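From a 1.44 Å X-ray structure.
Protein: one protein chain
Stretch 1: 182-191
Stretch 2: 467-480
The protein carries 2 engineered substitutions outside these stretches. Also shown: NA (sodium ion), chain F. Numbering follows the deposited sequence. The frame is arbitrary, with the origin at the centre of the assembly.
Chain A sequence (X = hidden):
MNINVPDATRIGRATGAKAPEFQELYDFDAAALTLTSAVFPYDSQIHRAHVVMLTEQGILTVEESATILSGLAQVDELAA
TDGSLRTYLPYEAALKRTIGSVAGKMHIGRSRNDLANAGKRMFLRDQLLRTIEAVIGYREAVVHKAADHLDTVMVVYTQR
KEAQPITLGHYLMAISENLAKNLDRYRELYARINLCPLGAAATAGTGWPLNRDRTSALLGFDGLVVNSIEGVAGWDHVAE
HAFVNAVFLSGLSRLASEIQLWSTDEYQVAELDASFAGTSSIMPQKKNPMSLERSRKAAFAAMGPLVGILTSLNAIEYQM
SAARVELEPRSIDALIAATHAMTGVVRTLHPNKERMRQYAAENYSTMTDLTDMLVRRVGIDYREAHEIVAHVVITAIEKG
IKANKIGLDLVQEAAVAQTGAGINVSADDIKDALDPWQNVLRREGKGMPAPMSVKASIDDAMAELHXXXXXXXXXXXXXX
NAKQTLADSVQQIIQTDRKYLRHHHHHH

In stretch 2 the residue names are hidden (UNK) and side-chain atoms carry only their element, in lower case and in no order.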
# COMPACT_ATOMS: atom_id res chain seq x y z
N ASN A 182 -17.69 0.16 -13.17
CA ASN A 182 -17.65 0.21 -11.72
C ASN A 182 -18.97 -0.21 -11.09
O ASN A 182 -18.98 -0.87 -10.05
CB ASN A 182 -17.20 1.60 -11.25
CG ASN A 182 -15.70 1.78 -11.35
OD1 ASN A 182 -14.94 0.90 -10.93
ND2 ASN A 182 -15.25 2.88 -11.93
N LEU A 183 -20.10 0.11 -11.74
CA LEU A 183 -21.38 -0.37 -11.24
C LEU A 183 -21.46 -1.89 -11.32
O LEU A 183 -21.97 -2.54 -10.40
CB LEU A 183 -22.53 0.30 -11.99
CG LEU A 183 -22.78 1.75 -11.55
CD1 LEU A 183 -23.61 2.48 -12.57
CD2 LEU A 183 -23.45 1.83 -10.17
N ASP A 184 -20.95 -2.49 -12.40
CA ASP A 184 -20.85 -3.94 -12.45
C ASP A 184 -19.99 -4.47 -11.30
O ASP A 184 -20.36 -5.45 -10.64
CB ASP A 184 -20.27 -4.40 -13.78
CG ASP A 184 -21.27 -4.35 -14.93
OD1 ASP A 184 -22.49 -4.46 -14.70
OD2 ASP A 184 -20.80 -4.23 -16.08
N ARG A 185 -18.83 -3.84 -11.04
CA ARG A 185 -17.98 -4.33 -9.95
C ARG A 185 -18.74 -4.32 -8.63
O ARG A 185 -18.64 -5.26 -7.83
CB ARG A 185 -16.72 -3.47 -9.80
CG ARG A 185 -15.67 -3.62 -10.87
CD ARG A 185 -14.39 -2.75 -10.55
NE ARG A 185 -13.48 -3.04 -11.64
CZ ARG A 185 -13.37 -2.33 -12.75
NH1 ARG A 185 -13.98 -1.15 -12.88
NH2 ARG A 185 -12.59 -2.78 -13.71
N TYR A 186 -19.48 -3.24 -8.36
CA TYR A 186 -20.21 -3.13 -7.11
C TYR A 186 -21.37 -4.12 -7.02
O TYR A 186 -21.61 -4.69 -5.96
CB TYR A 186 -20.73 -1.71 -6.94
CG TYR A 186 -19.76 -0.70 -6.36
CD1 TYR A 186 -19.16 -0.90 -5.12
CD2 TYR A 186 -19.48 0.48 -7.04
CE1 TYR A 186 -18.31 0.04 -4.58
CE2 TYR A 186 -18.63 1.43 -6.50
CZ TYR A 186 -18.04 1.20 -5.28
OH TYR A 186 -17.20 2.16 -4.76
N ARG A 187 -22.12 -4.33 -8.11
CA ARG A 187 -23.21 -5.31 -8.06
C ARG A 187 -22.67 -6.74 -7.91
O ARG A 187 -23.28 -7.57 -7.22
CB ARG A 187 -24.07 -5.21 -9.32
CG ARG A 187 -24.93 -3.95 -9.39
CD ARG A 187 -25.84 -3.94 -10.62
NE ARG A 187 -25.10 -3.80 -11.87
CZ ARG A 187 -25.08 -2.69 -12.61
NH1 ARG A 187 -25.77 -1.60 -12.26
NH2 ARG A 187 -24.37 -2.68 -13.72
N GLU A 188 -21.55 -7.04 -8.57
CA GLU A 188 -20.90 -8.33 -8.38
C GLU A 188 -20.50 -8.53 -6.93
O GLU A 188 -20.70 -9.62 -6.36
CB GLU A 188 -19.67 -8.42 -9.28
CG GLU A 188 -20.01 -8.48 -10.77
CD GLU A 188 -18.85 -8.09 -11.67
OE1 GLU A 188 -17.72 -7.95 -11.17
OE2 GLU A 188 -19.08 -7.92 -12.89
N LEU A 189 -19.93 -7.50 -6.31
CA LEU A 189 -19.58 -7.54 -4.90
C LEU A 189 -20.82 -7.74 -4.03
O LEU A 189 -20.79 -8.50 -3.06
CB LEU A 189 -18.86 -6.25 -4.54
CG LEU A 189 -18.70 -5.98 -3.05
CD1 LEU A 189 -17.78 -6.98 -2.38
CD2 LEU A 189 -18.16 -4.57 -2.83
N TYR A 190 -21.91 -7.05 -4.37
CA TYR A 190 -23.12 -7.15 -3.56
C TYR A 190 -23.54 -8.60 -3.40
O TYR A 190 -23.98 -9.01 -2.31
CB TYR A 190 -24.24 -6.32 -4.19
CG TYR A 190 -25.47 -6.21 -3.31
CD1 TYR A 190 -25.55 -5.24 -2.33
CD2 TYR A 190 -26.55 -7.08 -3.47
CE1 TYR A 190 -26.68 -5.13 -1.53
CE2 TYR A 190 -27.69 -6.98 -2.68
CZ TYR A 190 -27.74 -6.00 -1.71
OH TYR A 190 -28.86 -5.88 -0.91
N ALA A 191 -23.40 -9.40 -4.45
CA ALA A 191 -23.85 -10.79 -4.37
C ALA A 191 -23.04 -11.59 -3.35
O ALA A 191 -23.56 -12.58 -2.79
CB ALA A 191 -23.77 -11.45 -5.74
N UNK A 467 -31.72 0.37 -16.32
CA UNK A 467 -31.47 -0.93 -15.70
C UNK A 467 -30.72 -0.79 -14.37
O UNK A 467 -31.01 -1.54 -13.43
c UNK A 467 -30.70 -1.82 -16.67
c UNK A 467 -31.29 -4.37 -19.28
c UNK A 467 -31.51 -2.25 -17.90
n UNK A 467 -31.73 -4.31 -20.70
c UNK A 467 -30.63 -3.07 -18.85
N UNK A 468 -29.77 0.15 -14.29
CA UNK A 468 -29.07 0.41 -13.04
C UNK A 468 -30.06 0.75 -11.92
O UNK A 468 -29.98 0.24 -10.80
o UNK A 468 -26.48 0.23 -14.36
c UNK A 468 -26.94 1.37 -14.16
c UNK A 468 -28.10 1.60 -13.18
o UNK A 468 -26.44 2.39 -14.71
N UNK A 469 -30.99 1.66 -12.23
CA UNK A 469 -31.97 2.09 -11.23
C UNK A 469 -32.91 0.94 -10.86
O UNK A 469 -33.28 0.79 -9.70
c UNK A 469 -32.74 3.32 -11.73
n UNK A 469 -31.63 6.97 -14.54
c UNK A 469 -32.76 5.82 -12.16
n UNK A 469 -33.35 6.11 -15.77
c UNK A 469 -32.77 6.28 -14.60
c UNK A 469 -31.91 4.58 -11.85
n UNK A 469 -33.32 5.74 -13.51
N UNK A 470 -33.28 0.11 -11.83
CA UNK A 470 -34.17 -1.01 -11.54
C UNK A 470 -33.49 -2.03 -10.63
O UNK A 470 -34.12 -2.55 -9.70
c UNK A 470 -34.63 -1.65 -12.84
N UNK A 471 -32.22 -2.33 -10.88
CA UNK A 471 -31.49 -3.24 -10.00
C UNK A 471 -31.47 -2.70 -8.57
O UNK A 471 -31.72 -3.44 -7.61
c UNK A 471 -28.02 -5.43 -8.11
c UNK A 471 -29.09 -5.73 -10.04
c UNK A 471 -27.14 -4.48 -6.13
c UNK A 471 -30.06 -3.42 -10.51
c UNK A 471 -28.61 -4.21 -8.48
c UNK A 471 -28.44 -3.09 -7.65
c UNK A 471 -27.28 -5.58 -6.93
c UNK A 471 -29.28 -4.42 -9.73
c UNK A 471 -27.70 -3.24 -6.48
n UNK A 471 -28.32 -6.35 -9.08
N UNK A 472 -31.17 -1.41 -8.42
CA UNK A 472 -31.11 -0.81 -7.10
C UNK A 472 -32.47 -0.82 -6.42
O UNK A 472 -32.57 -1.12 -5.22
c UNK A 472 -29.63 0.80 -4.89
c UNK A 472 -30.12 2.85 -6.22
c UNK A 472 -30.56 1.42 -5.91
c UNK A 472 -30.60 0.62 -7.22
N UNK A 473 -33.53 -0.49 -7.15
CA UNK A 473 -34.86 -0.52 -6.56
C UNK A 473 -35.23 -1.91 -6.08
O UNK A 473 -35.81 -2.07 -4.99
c UNK A 473 -35.87 -0.01 -7.58
N UNK A 474 -34.92 -2.94 -6.87
CA UNK A 474 -35.26 -4.31 -6.49
C UNK A 474 -34.49 -4.73 -5.24
O UNK A 474 -35.07 -5.31 -4.31
c UNK A 474 -35.14 -6.72 -7.23
n UNK A 474 -34.04 -7.36 -6.87
o UNK A 474 -36.25 -7.25 -7.22
c UNK A 474 -34.97 -5.27 -7.64
N UNK A 475 -33.18 -4.44 -5.20
CA UNK A 475 -32.37 -4.83 -4.05
C UNK A 475 -32.83 -4.12 -2.79
O UNK A 475 -32.91 -4.73 -1.72
c UNK A 475 -30.89 -4.54 -4.31
N UNK A 476 -33.16 -2.82 -2.91
CA UNK A 476 -33.64 -2.05 -1.76
C UNK A 476 -34.97 -2.59 -1.26
O UNK A 476 -35.18 -2.72 -0.05
c UNK A 476 -34.28 0.24 -0.99
o UNK A 476 -32.46 -0.07 -2.53
c UNK A 476 -33.75 -0.58 -2.15
N UNK A 477 -35.90 -2.87 -2.18
CA UNK A 477 -37.21 -3.35 -1.77
C UNK A 477 -37.13 -4.71 -1.09
O UNK A 477 -37.85 -4.97 -0.12
c UNK A 477 -40.18 -2.41 -1.86
n UNK A 477 -40.69 -2.67 -0.66
c UNK A 477 -38.14 -3.40 -2.98
c UNK A 477 -39.61 -3.59 -2.63
o UNK A 477 -40.16 -1.28 -2.34
N UNK A 478 -36.24 -5.59 -1.56
CA UNK A 478 -36.07 -6.88 -0.91
C UNK A 478 -35.68 -6.72 0.55
O UNK A 478 -36.21 -7.43 1.42
c UNK A 478 -35.02 -7.71 -1.65
N UNK A 479 -34.77 -5.79 0.85
CA UNK A 479 -34.38 -5.57 2.24
C UNK A 479 -35.52 -4.95 3.04
O UNK A 479 -35.74 -5.32 4.20
c UNK A 479 -30.72 -4.30 1.95
c UNK A 479 -33.14 -4.68 2.31
c UNK A 479 -31.88 -5.21 1.64
c UNK A 479 -31.61 -6.64 2.08
N UNK A 480 -36.26 -4.02 2.44
CA UNK A 480 -37.37 -3.40 3.15
C UNK A 480 -38.46 -4.41 3.46
O UNK A 480 -39.04 -4.39 4.55
c UNK A 480 -37.92 -2.24 2.31
NA NA F . -16.18 -8.68 -9.67
O HOH W 1 -16.38 -6.99 -8.01
O HOH W 2 -27.50 -0.72 -10.08
O HOH W 3 -31.19 -7.00 -1.60
O HOH W 4 -13.91 -9.26 -10.10

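Position 467 carries four carbons in a row ending in nitrogen, an unbranched amine that makes it Lys467. Its end leads away from stretch 1, which it does not touch, and its charge lies in an exposed place.

Position 468 has two carbons, the second bearing two oxygens: a short carboxylate, Asp468. Its CB points sideways, but the m rotamer brings the acid nearer to stretch 1. There OD1 accepts a hydrogen bond from Arg187 NH1 at 2.9 Å, part of a salt bridge, while OD2 lies 3.5 Å from Leu183 CD1 and is hydrogen-bonded elsewhere in the structure. A buried carboxylate needs such partners.

At 469, three carbons and a nitrogen lead to a carbon with two more nitrogens, a guanidinium. This is Arg469, directed away from stretch 1 and exposed. Position 470 has a single carbon and is Ala470, exposed and out of reach, a small residue that suits a helix.

Position 471 shows one carbon followed by fused five- and six-membered rings holding eight carbons and one nitrogen; only an indole fits, so it is Trp471. Its broad surface serves two neighbours. Arg187 CD sits over one face, 3.5 Å from the centroid of the five-membered ring in a CH-pi contact, and CH2 at the ring edge approaches Tyr190 CG at 3.7 Å.

Position 472, four carbons forked at the second, is Leu472; its CB points sideways and its side chain makes no contact with stretch 1. The lone carbon of 473 gives Ala473, exposed and out of reach. At 474, two carbons, the second carrying one oxygen and one nitrogen, form a short amide, Asn474, whose polar group suits its exposed position.

Position 475 again has one carbon, and it is Ala475. Its CB points toward stretch 1 and lies 4.2 Å from Tyr190 OH, a small apolar group packed beside the phenol.

Position 476 has a carbon bearing one oxygen and one carbon, the branched hydroxyl of Thr476. Directed away, it bonds its own helix, OG1 donating to Leu472 O at 2.9 Å. At 477, three carbons, the third with one oxygen and one nitrogen, give Gln477, a longer amide that is exposed and out of reach. Position 478, one carbon, is Ala478; it points toward stretch 1 but is too short to touch it.

Position 479, four carbons forked at the second, is Leu479, whose CD1 reaches within 3.8 Å of Tyr190 OH. Position 480, one carbon, is Ala480, exposed and out of reach.

The helices run nearly parallel, at 20°, but their axes come no closer than 12.1 Å, and the gap is spanned mostly by the side chains of Arg187, Tyr190 and Trp471, with Asp468, Ala475 and Leu479 completing the contact. Arg187 is the centre of the contact: NH2 bonds Asp184 OD1 at 2.8 Å, NH1 holds Asp468, and its aliphatic part covers Trp471. Tyr190 receives the indole edge on its face, with planes at 82°. Water also joins the helices, one molecule linking Arg187 NH1 to Asp468 O and another linking Tyr190 OH to Ala475 O.

Stretch 2 467-480: KDRAWLANATQALA
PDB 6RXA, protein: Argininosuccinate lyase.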